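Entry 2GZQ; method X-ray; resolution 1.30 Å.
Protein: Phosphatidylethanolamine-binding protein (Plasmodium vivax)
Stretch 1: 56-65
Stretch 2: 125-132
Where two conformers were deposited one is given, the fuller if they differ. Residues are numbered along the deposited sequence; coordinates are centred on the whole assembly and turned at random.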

# COMPACT_ATOMS: atom_id res chain seq x y z
N ASP A 56 9.93 -13.99 1.72
CA ASP A 56 9.29 -15.05 2.47
C ASP A 56 8.15 -14.46 3.29
O ASP A 56 8.28 -13.37 3.85
CB ASP A 56 10.30 -15.76 3.39
CG ASP A 56 11.24 -16.68 2.64
OD1 ASP A 56 11.10 -16.81 1.41
OD2 ASP A 56 12.12 -17.27 3.29
N LEU A 57 7.06 -15.21 3.37
CA LEU A 57 5.93 -14.86 4.20
C LEU A 57 6.31 -14.76 5.66
O LEU A 57 5.81 -13.92 6.40
CB LEU A 57 4.87 -15.94 4.08
CG LEU A 57 3.67 -15.63 3.23
CD1 LEU A 57 2.73 -16.82 3.28
CD2 LEU A 57 3.00 -14.35 3.71
N ALA A 58 7.20 -15.63 6.10
CA ALA A 58 7.65 -15.57 7.47
C ALA A 58 8.21 -14.17 7.77
O ALA A 58 8.92 -13.58 6.95
CB ALA A 58 8.70 -16.63 7.74
N GLY A 59 7.88 -13.64 8.94
CA GLY A 59 8.41 -12.37 9.39
C GLY A 59 7.65 -11.15 8.87
O GLY A 59 8.15 -10.05 8.98
N THR A 60 6.45 -11.34 8.29
CA THR A 60 5.60 -10.25 7.81
C THR A 60 4.35 -10.02 8.66
O THR A 60 3.44 -9.30 8.25
CB THR A 60 5.18 -10.48 6.37
OG1 THR A 60 4.39 -11.66 6.28
CG2 THR A 60 6.39 -10.60 5.50
N GLY A 61 4.32 -10.62 9.83
CA GLY A 61 3.17 -10.50 10.73
C GLY A 61 3.01 -9.15 11.40
O GLY A 61 1.92 -8.85 11.91
N SER A 62 4.06 -8.33 11.42
CA SER A 62 3.97 -6.99 11.98
C SER A 62 4.24 -5.89 10.98
O SER A 62 4.88 -6.11 9.95
CB SER A 62 4.93 -6.81 13.15
OG SER A 62 4.70 -7.78 14.15
N VAL A 63 3.78 -4.70 11.31
CA VAL A 63 3.96 -3.55 10.45
C VAL A 63 5.45 -3.35 10.18
O VAL A 63 6.28 -3.62 11.04
CB VAL A 63 3.30 -2.32 11.09
CG1 VAL A 63 4.06 -1.83 12.30
CG2 VAL A 63 3.12 -1.20 10.11
N PRO A 64 5.82 -2.92 8.98
CA PRO A 64 7.25 -2.68 8.75
C PRO A 64 7.89 -1.82 9.82
O PRO A 64 7.35 -0.78 10.19
CB PRO A 64 7.26 -1.99 7.39
CG PRO A 64 6.08 -2.61 6.67
CD PRO A 64 5.03 -2.73 7.75
N ARG A 65 9.07 -2.21 10.29
CA ARG A 65 9.73 -1.46 11.33
C ARG A 65 10.18 -0.09 10.80
O ARG A 65 10.16 0.89 11.54
CB ARG A 65 10.93 -2.24 11.88
CG ARG A 65 11.54 -1.59 13.10
CD ARG A 65 12.60 -2.45 13.76
NE ARG A 65 13.21 -1.77 14.91
CZ ARG A 65 14.22 -2.26 15.62
NH1 ARG A 65 14.72 -1.59 16.64
NH2 ARG A 65 14.73 -3.44 15.31
N PRO A 125 -5.68 -0.82 10.70
CA PRO A 125 -4.42 -1.23 11.28
C PRO A 125 -3.82 -2.41 10.51
O PRO A 125 -4.55 -3.22 9.92
CB PRO A 125 -4.79 -1.63 12.71
CG PRO A 125 -6.23 -2.00 12.65
CD PRO A 125 -6.83 -1.17 11.55
N TYR A 126 -2.50 -2.50 10.52
CA TYR A 126 -1.77 -3.51 9.78
C TYR A 126 -2.24 -4.91 10.13
O TYR A 126 -2.24 -5.29 11.31
CB TYR A 126 -0.28 -3.38 10.08
CG TYR A 126 0.56 -4.35 9.29
CD1 TYR A 126 1.05 -4.01 8.05
CD2 TYR A 126 0.84 -5.61 9.77
CE1 TYR A 126 1.83 -4.88 7.33
CE2 TYR A 126 1.60 -6.52 9.04
CZ TYR A 126 2.07 -6.15 7.80
OH TYR A 126 2.82 -7.03 7.02
N VAL A 127 -2.53 -5.71 9.11
CA VAL A 127 -2.63 -7.16 9.26
C VAL A 127 -1.79 -7.77 8.16
O VAL A 127 -1.84 -7.32 7.01
CB VAL A 127 -4.08 -7.65 9.19
CG1 VAL A 127 -4.91 -7.02 10.30
CG2 VAL A 127 -4.69 -7.37 7.83
N GLY A 128 -0.99 -8.75 8.51
CA GLY A 128 -0.03 -9.29 7.54
C GLY A 128 -0.67 -10.08 6.41
O GLY A 128 -1.84 -10.43 6.48
N PRO A 129 0.11 -10.35 5.35
CA PRO A 129 -0.34 -11.09 4.17
C PRO A 129 -1.11 -12.33 4.47
O PRO A 129 -0.78 -13.09 5.37
CB PRO A 129 0.95 -11.39 3.41
CG PRO A 129 1.84 -10.26 3.77
CD PRO A 129 1.52 -9.94 5.21
N SER A 130 -2.12 -12.53 3.65
CA SER A 130 -3.06 -13.61 3.82
C SER A 130 -2.93 -14.53 2.62
O SER A 130 -3.63 -14.35 1.62
CB SER A 130 -4.46 -13.04 3.91
OG SER A 130 -5.43 -14.07 4.05
N ILE A 131 -2.01 -15.49 2.71
CA ILE A 131 -1.67 -16.28 1.53
C ILE A 131 -1.71 -17.77 1.84
O ILE A 131 -0.90 -18.27 2.62
CB ILE A 131 -0.26 -15.90 0.99
CG1 ILE A 131 -0.21 -14.41 0.64
CG2 ILE A 131 0.08 -16.77 -0.23
CD1 ILE A 131 1.16 -13.94 0.21
N LYS A 132 -2.63 -18.49 1.21
CA LYS A 132 -2.67 -19.94 1.30
C LYS A 132 -1.67 -20.58 0.36
O LYS A 132 -1.35 -20.05 -0.70
CB LYS A 132 -4.07 -20.48 0.99
CG LYS A 132 -5.17 -19.99 1.92
CD LYS A 132 -4.74 -20.03 3.38
CE LYS A 132 -4.87 -18.66 4.04
NZ LYS A 132 -4.07 -18.55 5.29
O HOH W 1 -0.66 -9.60 11.22

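Two loops more than sixty residues apart in sequence are joined by one direct hydrogen bond, and it runs from a side chain to a backbone carbonyl: Y126 OH donates to T60 O across 2.7 Å. No backbone-to-backbone hydrogen bond crosses the contact, although the chains come close, with G61 CA and G128 CA 4.7 Å apart. There a water takes the place of a direct link. G61 O and G128 N are 4.5 Å apart, too far to bond; water 1 donates to G61 O at 2.8 Å and accepts from G128 N at 2.9 Å.

Y126 is the centre of the contact, with 95 Å² covered by the other stretch. Its CA-to-CB bond points toward that stretch, and chi1 of -177° (t) with chi2 of 90° lays the ring along the backbone from T60 to P64. The acceptor T60 O lies at the ring edge, near its plane, as does G61 O. V63 instead sits over one face: its CA is 3.7 Å from the centroid of the Y126 ring and only 11° off the ring normal, a good CH-pi geometry. V63 CB adds an apolar contact with Y126 CG at 3.9 Å, and P64 CD meets Y126 CE1 at the same distance. Tyrosine suits this position because it combines a broad apolar surface with a hydroxyl able to reach the carbonyl.

T60 O also receives a CA-H...O contact from G128 CA at 3.5 Å, with an angle at hydrogen of 123°. Glycine is well matched to this close passage: an ideal CB on G128 would point toward stretch 1 and fall 2.6 Å from T60 O, a clash, and 3.3 Å from G61 CA. G61 differs, since a CB there would point away and find room.

The other end of the contact is mainly apolar. L57, with 75 Å² covered, starts sideways, but its end comes nearer: L57 CD2 lies 3.6 Å from P129 CB, and L57 CD1 lies 3.9 Å from I131 CB. P129 and I131 both point toward stretch 1, whereas the intervening S130 points away. The type II turn from L57 to T60 shapes the backbone here, with T60 N donating to L57 O at 3.3 Å and T60 OG1 to L57 O at 2.7 Å. G59 fits the turn, as its phi/psi of 85/12 would jam a CB against the preceding carbonyl oxygen. In all, 375 Å² is buried, summed over both sides.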